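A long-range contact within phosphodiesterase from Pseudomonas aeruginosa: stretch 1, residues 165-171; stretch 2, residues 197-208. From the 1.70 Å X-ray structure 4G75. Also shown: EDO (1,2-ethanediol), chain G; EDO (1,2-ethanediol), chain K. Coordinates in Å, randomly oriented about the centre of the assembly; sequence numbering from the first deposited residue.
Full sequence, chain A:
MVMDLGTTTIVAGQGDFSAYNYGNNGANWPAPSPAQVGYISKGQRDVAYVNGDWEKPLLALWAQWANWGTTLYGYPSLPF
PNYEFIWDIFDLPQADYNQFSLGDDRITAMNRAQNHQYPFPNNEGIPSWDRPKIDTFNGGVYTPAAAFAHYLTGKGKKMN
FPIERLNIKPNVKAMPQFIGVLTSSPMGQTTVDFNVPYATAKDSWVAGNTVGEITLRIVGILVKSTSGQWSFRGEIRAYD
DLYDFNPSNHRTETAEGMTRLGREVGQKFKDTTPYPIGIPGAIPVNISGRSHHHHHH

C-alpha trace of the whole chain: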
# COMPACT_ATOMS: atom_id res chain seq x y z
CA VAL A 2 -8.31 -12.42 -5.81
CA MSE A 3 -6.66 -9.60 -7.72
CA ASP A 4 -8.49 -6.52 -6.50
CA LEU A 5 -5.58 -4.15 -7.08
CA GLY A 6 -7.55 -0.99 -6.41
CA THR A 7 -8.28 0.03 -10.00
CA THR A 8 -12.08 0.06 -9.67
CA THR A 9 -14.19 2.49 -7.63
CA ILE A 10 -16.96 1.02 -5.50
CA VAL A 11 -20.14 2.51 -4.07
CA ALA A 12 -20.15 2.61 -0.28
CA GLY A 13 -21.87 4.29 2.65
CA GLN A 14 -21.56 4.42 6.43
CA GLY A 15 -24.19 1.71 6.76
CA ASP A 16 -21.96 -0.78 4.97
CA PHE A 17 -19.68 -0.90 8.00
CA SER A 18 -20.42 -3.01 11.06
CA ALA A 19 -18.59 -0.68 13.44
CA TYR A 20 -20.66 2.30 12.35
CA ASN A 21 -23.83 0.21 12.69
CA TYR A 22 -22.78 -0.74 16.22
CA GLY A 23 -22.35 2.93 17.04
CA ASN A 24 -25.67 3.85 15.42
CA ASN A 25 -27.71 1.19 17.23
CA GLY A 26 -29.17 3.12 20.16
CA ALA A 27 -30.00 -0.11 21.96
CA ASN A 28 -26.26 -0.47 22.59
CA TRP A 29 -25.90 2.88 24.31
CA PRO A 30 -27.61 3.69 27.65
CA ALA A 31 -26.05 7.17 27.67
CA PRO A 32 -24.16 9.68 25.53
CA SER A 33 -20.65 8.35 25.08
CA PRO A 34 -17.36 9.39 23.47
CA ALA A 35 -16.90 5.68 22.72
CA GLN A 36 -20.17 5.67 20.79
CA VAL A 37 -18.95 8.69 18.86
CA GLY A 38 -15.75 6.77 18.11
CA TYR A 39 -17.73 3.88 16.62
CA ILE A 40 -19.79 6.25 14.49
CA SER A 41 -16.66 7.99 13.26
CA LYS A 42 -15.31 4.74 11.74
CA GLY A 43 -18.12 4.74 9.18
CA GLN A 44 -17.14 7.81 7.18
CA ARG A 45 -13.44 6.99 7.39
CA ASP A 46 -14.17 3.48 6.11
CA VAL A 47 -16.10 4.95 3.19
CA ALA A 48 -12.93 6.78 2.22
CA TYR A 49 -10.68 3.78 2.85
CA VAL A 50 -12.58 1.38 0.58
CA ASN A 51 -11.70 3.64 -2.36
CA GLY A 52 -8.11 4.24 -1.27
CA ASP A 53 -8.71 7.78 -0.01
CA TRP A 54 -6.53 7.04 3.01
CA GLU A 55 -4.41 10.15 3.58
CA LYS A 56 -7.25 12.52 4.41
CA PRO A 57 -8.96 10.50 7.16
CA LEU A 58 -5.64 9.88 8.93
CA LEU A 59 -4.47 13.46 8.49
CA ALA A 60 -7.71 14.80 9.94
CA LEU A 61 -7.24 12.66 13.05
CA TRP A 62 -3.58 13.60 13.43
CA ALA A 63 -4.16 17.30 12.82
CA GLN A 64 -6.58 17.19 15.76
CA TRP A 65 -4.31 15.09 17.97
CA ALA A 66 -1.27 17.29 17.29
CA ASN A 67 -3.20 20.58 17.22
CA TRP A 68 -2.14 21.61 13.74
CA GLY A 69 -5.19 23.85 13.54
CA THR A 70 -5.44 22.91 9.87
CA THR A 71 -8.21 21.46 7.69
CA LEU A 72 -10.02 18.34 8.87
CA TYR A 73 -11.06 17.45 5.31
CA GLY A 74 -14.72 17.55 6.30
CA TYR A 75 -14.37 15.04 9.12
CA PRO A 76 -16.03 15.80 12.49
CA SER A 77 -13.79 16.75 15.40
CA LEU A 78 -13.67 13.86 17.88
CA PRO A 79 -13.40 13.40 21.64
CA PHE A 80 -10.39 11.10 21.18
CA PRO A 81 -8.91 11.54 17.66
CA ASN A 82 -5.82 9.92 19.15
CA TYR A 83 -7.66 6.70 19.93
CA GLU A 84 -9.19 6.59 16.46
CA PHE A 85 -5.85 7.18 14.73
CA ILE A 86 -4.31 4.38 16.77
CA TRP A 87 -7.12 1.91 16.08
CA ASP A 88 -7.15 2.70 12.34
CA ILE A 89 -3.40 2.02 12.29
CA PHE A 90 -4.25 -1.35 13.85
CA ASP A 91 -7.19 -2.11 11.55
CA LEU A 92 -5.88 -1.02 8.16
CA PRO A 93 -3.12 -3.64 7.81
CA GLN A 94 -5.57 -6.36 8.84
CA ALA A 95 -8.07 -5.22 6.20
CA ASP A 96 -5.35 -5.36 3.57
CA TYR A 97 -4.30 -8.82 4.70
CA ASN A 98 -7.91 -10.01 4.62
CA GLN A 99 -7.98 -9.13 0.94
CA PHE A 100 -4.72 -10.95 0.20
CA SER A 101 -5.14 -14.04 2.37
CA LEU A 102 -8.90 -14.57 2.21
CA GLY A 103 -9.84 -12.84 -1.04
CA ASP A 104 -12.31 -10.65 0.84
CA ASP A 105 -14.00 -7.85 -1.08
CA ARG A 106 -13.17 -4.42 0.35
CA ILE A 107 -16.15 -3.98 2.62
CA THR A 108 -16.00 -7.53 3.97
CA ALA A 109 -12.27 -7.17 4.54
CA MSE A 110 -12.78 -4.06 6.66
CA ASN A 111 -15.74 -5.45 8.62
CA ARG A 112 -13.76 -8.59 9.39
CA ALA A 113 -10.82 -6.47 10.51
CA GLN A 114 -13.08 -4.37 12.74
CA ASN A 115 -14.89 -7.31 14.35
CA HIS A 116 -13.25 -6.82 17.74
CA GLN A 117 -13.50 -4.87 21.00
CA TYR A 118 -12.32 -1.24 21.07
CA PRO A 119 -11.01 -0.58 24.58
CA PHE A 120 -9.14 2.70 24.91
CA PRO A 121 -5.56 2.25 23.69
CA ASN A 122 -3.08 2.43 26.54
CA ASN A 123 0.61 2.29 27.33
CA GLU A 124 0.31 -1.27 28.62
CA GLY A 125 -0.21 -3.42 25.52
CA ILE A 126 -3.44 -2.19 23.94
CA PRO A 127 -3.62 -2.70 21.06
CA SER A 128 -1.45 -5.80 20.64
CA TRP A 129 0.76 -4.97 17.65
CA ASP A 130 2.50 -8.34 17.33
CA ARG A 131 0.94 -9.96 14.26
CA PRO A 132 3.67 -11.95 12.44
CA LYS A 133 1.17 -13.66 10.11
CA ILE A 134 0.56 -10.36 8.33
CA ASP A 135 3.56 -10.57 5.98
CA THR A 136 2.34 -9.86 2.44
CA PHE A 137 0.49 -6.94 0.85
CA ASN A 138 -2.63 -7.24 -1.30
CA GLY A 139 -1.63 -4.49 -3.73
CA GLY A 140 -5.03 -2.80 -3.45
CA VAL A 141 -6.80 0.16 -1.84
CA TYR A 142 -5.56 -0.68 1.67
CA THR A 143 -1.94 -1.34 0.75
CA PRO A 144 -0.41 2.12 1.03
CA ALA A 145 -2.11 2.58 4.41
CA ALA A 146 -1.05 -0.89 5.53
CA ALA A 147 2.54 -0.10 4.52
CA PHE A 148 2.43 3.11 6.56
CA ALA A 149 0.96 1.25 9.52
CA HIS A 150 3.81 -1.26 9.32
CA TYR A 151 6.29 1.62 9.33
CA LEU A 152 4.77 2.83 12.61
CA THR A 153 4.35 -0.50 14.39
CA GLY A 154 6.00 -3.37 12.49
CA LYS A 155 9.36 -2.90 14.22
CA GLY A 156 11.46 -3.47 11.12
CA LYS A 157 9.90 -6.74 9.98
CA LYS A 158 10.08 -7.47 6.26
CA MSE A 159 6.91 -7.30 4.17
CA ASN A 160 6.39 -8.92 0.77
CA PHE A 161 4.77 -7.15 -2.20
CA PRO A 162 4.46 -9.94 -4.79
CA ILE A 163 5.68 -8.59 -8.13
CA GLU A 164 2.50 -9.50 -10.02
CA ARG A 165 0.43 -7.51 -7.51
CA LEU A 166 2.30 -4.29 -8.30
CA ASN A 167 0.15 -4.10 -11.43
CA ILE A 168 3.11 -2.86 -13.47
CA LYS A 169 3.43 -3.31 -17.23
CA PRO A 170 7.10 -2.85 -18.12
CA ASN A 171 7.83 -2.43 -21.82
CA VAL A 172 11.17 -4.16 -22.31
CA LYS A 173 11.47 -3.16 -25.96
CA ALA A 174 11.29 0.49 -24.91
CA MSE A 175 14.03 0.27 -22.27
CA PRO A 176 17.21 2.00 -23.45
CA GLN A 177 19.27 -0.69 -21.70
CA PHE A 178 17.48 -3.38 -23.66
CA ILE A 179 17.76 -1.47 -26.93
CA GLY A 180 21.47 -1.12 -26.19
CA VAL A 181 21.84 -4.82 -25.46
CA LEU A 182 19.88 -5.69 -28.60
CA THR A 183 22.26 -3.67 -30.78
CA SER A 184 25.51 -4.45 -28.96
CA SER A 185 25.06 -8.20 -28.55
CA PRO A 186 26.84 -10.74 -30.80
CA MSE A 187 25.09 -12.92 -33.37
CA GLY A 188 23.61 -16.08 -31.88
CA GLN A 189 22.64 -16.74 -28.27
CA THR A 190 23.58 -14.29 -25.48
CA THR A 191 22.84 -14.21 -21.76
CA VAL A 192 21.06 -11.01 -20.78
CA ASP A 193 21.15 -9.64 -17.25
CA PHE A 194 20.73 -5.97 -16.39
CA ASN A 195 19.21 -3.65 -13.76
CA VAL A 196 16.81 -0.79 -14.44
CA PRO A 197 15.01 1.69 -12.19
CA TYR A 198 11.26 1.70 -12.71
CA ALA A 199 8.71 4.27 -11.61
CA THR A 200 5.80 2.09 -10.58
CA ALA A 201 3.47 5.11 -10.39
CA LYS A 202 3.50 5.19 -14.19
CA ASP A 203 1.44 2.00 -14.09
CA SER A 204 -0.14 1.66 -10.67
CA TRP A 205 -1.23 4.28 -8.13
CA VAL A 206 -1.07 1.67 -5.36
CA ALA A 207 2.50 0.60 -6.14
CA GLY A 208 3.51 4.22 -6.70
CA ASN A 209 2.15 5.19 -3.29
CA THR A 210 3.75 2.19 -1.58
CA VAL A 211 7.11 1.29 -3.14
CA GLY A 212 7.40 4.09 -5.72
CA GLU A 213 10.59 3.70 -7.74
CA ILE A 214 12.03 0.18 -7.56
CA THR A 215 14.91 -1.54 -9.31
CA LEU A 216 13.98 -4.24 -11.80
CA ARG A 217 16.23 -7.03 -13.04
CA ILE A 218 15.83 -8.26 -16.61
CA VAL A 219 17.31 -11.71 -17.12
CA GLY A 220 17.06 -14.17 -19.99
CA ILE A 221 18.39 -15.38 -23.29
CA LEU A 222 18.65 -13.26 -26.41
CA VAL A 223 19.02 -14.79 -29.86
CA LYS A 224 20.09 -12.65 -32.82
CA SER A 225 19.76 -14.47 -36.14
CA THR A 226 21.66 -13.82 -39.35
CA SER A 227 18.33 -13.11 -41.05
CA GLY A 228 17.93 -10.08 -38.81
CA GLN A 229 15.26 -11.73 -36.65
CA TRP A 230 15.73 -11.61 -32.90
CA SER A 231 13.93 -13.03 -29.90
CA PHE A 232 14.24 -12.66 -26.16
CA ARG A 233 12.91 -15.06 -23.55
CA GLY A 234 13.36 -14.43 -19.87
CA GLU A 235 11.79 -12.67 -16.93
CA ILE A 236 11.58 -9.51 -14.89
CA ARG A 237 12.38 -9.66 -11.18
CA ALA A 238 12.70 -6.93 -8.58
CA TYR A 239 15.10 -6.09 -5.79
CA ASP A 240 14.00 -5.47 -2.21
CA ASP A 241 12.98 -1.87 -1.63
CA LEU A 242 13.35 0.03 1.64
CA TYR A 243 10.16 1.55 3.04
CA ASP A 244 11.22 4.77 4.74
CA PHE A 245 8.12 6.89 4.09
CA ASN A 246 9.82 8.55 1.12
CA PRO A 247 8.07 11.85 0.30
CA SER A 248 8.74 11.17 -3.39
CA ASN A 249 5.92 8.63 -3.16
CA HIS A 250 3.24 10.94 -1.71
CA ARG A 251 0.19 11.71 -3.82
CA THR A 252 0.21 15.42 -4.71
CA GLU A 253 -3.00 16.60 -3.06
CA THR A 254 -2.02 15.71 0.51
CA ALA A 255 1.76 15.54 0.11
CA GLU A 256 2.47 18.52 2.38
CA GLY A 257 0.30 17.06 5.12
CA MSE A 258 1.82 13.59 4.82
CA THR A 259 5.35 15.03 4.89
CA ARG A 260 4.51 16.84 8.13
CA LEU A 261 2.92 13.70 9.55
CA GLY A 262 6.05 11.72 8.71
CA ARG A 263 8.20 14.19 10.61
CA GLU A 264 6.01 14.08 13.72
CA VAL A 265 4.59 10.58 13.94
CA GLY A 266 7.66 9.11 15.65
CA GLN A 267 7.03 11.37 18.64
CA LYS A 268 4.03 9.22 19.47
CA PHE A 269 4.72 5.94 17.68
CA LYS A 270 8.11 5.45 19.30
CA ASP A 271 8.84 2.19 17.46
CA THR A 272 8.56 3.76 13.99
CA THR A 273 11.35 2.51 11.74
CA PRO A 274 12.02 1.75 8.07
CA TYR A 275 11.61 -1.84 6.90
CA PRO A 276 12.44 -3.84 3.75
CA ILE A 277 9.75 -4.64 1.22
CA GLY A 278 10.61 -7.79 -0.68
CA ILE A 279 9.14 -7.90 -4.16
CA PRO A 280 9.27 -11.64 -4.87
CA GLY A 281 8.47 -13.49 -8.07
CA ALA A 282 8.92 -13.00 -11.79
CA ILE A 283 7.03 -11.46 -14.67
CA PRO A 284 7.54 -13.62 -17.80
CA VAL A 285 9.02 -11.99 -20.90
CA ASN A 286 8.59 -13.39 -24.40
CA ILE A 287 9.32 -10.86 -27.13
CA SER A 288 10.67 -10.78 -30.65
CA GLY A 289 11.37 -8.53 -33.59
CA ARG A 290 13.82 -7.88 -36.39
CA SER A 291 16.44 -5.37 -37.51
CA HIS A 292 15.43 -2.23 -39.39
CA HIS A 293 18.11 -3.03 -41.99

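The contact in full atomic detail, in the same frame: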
# COMPACT_ATOMS: atom_id res chain seq x y z
N ARG A 165 1.46 -8.34 -8.14
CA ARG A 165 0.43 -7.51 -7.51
C ARG A 165 0.76 -6.02 -7.58
O ARG A 165 -0.06 -5.19 -7.21
CB ARG A 165 0.18 -7.93 -6.05
CG ARG A 165 -0.47 -9.31 -5.95
CD ARG A 165 -0.78 -9.74 -4.52
NE ARG A 165 -1.58 -10.96 -4.55
CZ ARG A 165 -2.90 -11.00 -4.44
NH1 ARG A 165 -3.61 -9.89 -4.26
NH2 ARG A 165 -3.52 -12.16 -4.50
N LEU A 166 1.96 -5.69 -8.05
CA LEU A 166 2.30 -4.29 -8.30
C LEU A 166 1.41 -3.70 -9.38
O LEU A 166 1.20 -2.48 -9.43
CB LEU A 166 3.77 -4.15 -8.73
CG LEU A 166 4.87 -4.55 -7.74
CD1 LEU A 166 6.21 -4.51 -8.45
CD2 LEU A 166 4.88 -3.65 -6.50
N ASN A 167 0.90 -4.55 -10.26
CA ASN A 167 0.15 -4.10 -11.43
C ASN A 167 0.99 -3.22 -12.35
O ASN A 167 0.51 -2.23 -12.90
CB ASN A 167 -1.12 -3.36 -11.01
CG ASN A 167 -2.19 -3.42 -12.08
OD1 ASN A 167 -2.23 -4.35 -12.88
ND2 ASN A 167 -3.07 -2.42 -12.10
N ILE A 168 2.26 -3.57 -12.52
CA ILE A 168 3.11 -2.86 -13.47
C ILE A 168 3.10 -3.56 -14.82
O ILE A 168 2.78 -4.74 -14.92
CB ILE A 168 4.54 -2.64 -12.94
CG1 ILE A 168 5.22 -3.97 -12.63
CG2 ILE A 168 4.52 -1.71 -11.72
CD1 ILE A 168 6.73 -3.83 -12.35
N LYS A 169 3.45 -2.81 -15.86
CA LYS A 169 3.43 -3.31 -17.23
C LYS A 169 4.69 -2.87 -17.97
O LYS A 169 4.62 -2.10 -18.93
CB LYS A 169 2.21 -2.75 -17.97
CG LYS A 169 0.87 -3.03 -17.31
CD LYS A 169 0.42 -4.46 -17.57
CE LYS A 169 -1.06 -4.66 -17.25
NZ LYS A 169 -1.36 -4.52 -15.79
N PRO A 170 5.86 -3.34 -17.52
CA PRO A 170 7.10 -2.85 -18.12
C PRO A 170 7.19 -3.20 -19.60
O PRO A 170 6.82 -4.31 -20.01
CB PRO A 170 8.20 -3.58 -17.33
CG PRO A 170 7.51 -4.10 -16.09
CD PRO A 170 6.11 -4.38 -16.50
N ASN A 171 7.66 -2.25 -20.39
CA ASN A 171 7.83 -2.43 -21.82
C ASN A 171 9.31 -2.61 -22.10
O ASN A 171 10.06 -1.64 -22.21
CB ASN A 171 7.29 -1.20 -22.55
CG ASN A 171 7.25 -1.38 -24.06
OD1 ASN A 171 7.93 -2.24 -24.60
ND2 ASN A 171 6.47 -0.54 -24.73
N PRO A 197 15.97 1.05 -13.09
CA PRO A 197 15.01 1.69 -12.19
C PRO A 197 13.66 1.81 -12.89
O PRO A 197 13.61 2.00 -14.11
CB PRO A 197 15.61 3.08 -11.94
CG PRO A 197 17.05 2.97 -12.37
CD PRO A 197 17.06 1.96 -13.47
N TYR A 198 12.58 1.69 -12.13
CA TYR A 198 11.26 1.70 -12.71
C TYR A 198 10.31 2.45 -11.81
O TYR A 198 10.19 2.13 -10.62
CB TYR A 198 10.76 0.26 -12.92
CG TYR A 198 9.59 0.17 -13.87
CD1 TYR A 198 9.79 0.05 -15.24
CD2 TYR A 198 8.29 0.21 -13.40
CE1 TYR A 198 8.72 -0.04 -16.12
CE2 TYR A 198 7.21 0.13 -14.27
CZ TYR A 198 7.43 0.01 -15.63
OH TYR A 198 6.36 -0.08 -16.49
N ALA A 199 9.67 3.46 -12.37
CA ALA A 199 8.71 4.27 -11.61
C ALA A 199 7.37 3.57 -11.65
O ALA A 199 6.66 3.64 -12.65
CB ALA A 199 8.60 5.66 -12.23
N THR A 200 7.03 2.88 -10.56
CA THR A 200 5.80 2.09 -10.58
C THR A 200 4.54 2.95 -10.71
O THR A 200 3.52 2.48 -11.20
CB THR A 200 5.70 1.15 -9.35
OG1 THR A 200 5.58 1.93 -8.15
CG2 THR A 200 6.93 0.26 -9.25
N ALA A 201 4.63 4.21 -10.30
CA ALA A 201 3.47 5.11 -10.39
C ALA A 201 3.01 5.33 -11.82
O ALA A 201 1.86 5.72 -12.06
CB ALA A 201 3.76 6.44 -9.70
N LYS A 202 3.89 5.09 -12.79
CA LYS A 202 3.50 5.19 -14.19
C LYS A 202 2.37 4.22 -14.51
O LYS A 202 1.53 4.47 -15.38
CB LYS A 202 4.68 4.92 -15.13
CG LYS A 202 5.30 6.17 -15.74
CD LYS A 202 6.61 6.56 -15.07
CE LYS A 202 7.34 7.63 -15.87
NZ LYS A 202 8.80 7.69 -15.56
N ASP A 203 2.34 3.10 -13.78
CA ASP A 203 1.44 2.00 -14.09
C ASP A 203 0.35 1.79 -13.04
O ASP A 203 -0.73 1.32 -13.36
CB ASP A 203 2.22 0.69 -14.20
CG ASP A 203 3.14 0.65 -15.40
OD1 ASP A 203 2.96 1.48 -16.30
OD2 ASP A 203 4.04 -0.22 -15.43
N SER A 204 0.67 2.11 -11.79
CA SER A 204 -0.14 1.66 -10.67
C SER A 204 -0.11 2.68 -9.54
O SER A 204 0.95 2.91 -8.97
CB SER A 204 0.41 0.32 -10.17
OG SER A 204 -0.17 -0.06 -8.93
N TRP A 205 -1.24 3.30 -9.21
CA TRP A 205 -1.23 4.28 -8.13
C TRP A 205 -0.87 3.62 -6.81
O TRP A 205 -0.13 4.19 -6.02
CB TRP A 205 -2.56 5.07 -8.03
CG TRP A 205 -3.66 4.39 -7.25
CD1 TRP A 205 -4.69 3.65 -7.75
CD2 TRP A 205 -3.86 4.44 -5.83
NE1 TRP A 205 -5.51 3.22 -6.73
CE2 TRP A 205 -5.02 3.69 -5.54
CE3 TRP A 205 -3.16 5.03 -4.77
CZ2 TRP A 205 -5.49 3.52 -4.24
CZ3 TRP A 205 -3.63 4.87 -3.48
CH2 TRP A 205 -4.79 4.12 -3.23
N VAL A 206 -1.36 2.40 -6.59
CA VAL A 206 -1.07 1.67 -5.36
C VAL A 206 0.43 1.40 -5.19
O VAL A 206 1.02 1.67 -4.14
CB VAL A 206 -1.88 0.34 -5.27
CG1 VAL A 206 -1.45 -0.49 -4.08
CG2 VAL A 206 -3.38 0.64 -5.21
N ALA A 207 1.07 0.86 -6.23
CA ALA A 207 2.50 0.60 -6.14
C ALA A 207 3.25 1.92 -5.98
O ALA A 207 4.17 2.02 -5.18
CB ALA A 207 3.00 -0.16 -7.37
N GLY A 208 2.85 2.93 -6.75
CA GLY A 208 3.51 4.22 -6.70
C GLY A 208 3.47 4.85 -5.32
O GLY A 208 4.40 5.55 -4.92
C1 EDO G . 9.73 4.57 -15.47
O1 EDO G . 10.80 4.43 -14.54
C2 EDO G . 8.81 3.36 -15.39
O2 EDO G . 8.12 3.22 -16.64
C1 EDO K . 9.71 0.47 -19.89
O1 EDO K . 8.34 0.40 -19.47
C2 EDO K . 10.16 1.93 -19.94
O2 EDO K . 10.43 2.38 -18.61
O HOH W 1 -3.11 -1.29 -9.01
O HOH W 2 -1.43 -1.50 -14.86
O HOH W 3 4.16 0.86 -18.67

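Two direct hydrogen bonds join these stretches, and each draws on a side chain of stretch 2 and the backbone of stretch 1. Stretch 1 has no regular helix or strand; Ser204 takes up Leu166 O and Asp203 takes up Lys169 N, while waters serve Asn167 O and Lys169 O.

Ser204 sits at the N-cap position, immediately before the helix that starts at Trp205. Its hydroxyl does two jobs. As an acceptor it caps the helix, taking the bond from Ala207 N to Ser204 OG at 3.1 Å; as a donor it gives its proton to the backbone of the other stretch, with Ser204 OG 2.8 Å from Leu166 O. Serine suits the place because a short hydroxyl can accept and donate at once. Water 1 adds a further bond, donating to Ser204 OG (3.2 Å) while accepting from Asn167 ND2 (3.3 Å), so the amide of Asn167 reaches the cap through solvent.

Asp203 OD2 is the second focus. It accepts from Lys169 N at 2.7 Å, with a nearly straight N-H...O angle of 174°, and from the hydroxyl of its own stretch, Tyr198 OH, at 2.6 Å. A carboxylate oxygen can receive both, and the pairing fixes the tyrosine hydroxyl beside stretch 1. The other oxygen, Asp203 OD1, accepts from water 3 at 2.7 Å, and the same water donates to Lys169 O at 3.0 Å. Both polar backbone atoms of Lys169 are therefore tied to one aspartate, the NH directly and the carbonyl through water.

Water 2 serves one carbonyl from each stretch: it donates to Asn167 O (2.9 Å) and Asp203 O (3.3 Å) and accepts from Lys169 NZ (3.2 Å). The ammonium of Lys169 thus joins the network through water, although the end of its side chain leads away from stretch 2. Pro170 N, lacking a hydrogen, makes no bond to Tyr198 OH.

Apolar packing fills the spaces between these bonds. Pro170 lies over one face of the Tyr198 ring, Pro170 CB being 3.8 Å from Tyr198 CE1, while an ethanediol (chain G) covers the opposite face. Ile168, branched at CB, touches the ring (Ile168 CB to Tyr198 CE2, 4.1 Å) and also meets Thr200 (Ile168 CG2 to Thr200 CB, 3.9 Å). Near the cap, the methyl of Ala207 packs against Leu166, with Ala207 CB 3.6 Å from Leu166 O and 4.1 Å from Leu166 CD2; a small side chain fits so close an approach. A second ethanediol (chain K) accepts from Asn171 N through its O1 at 2.9 Å.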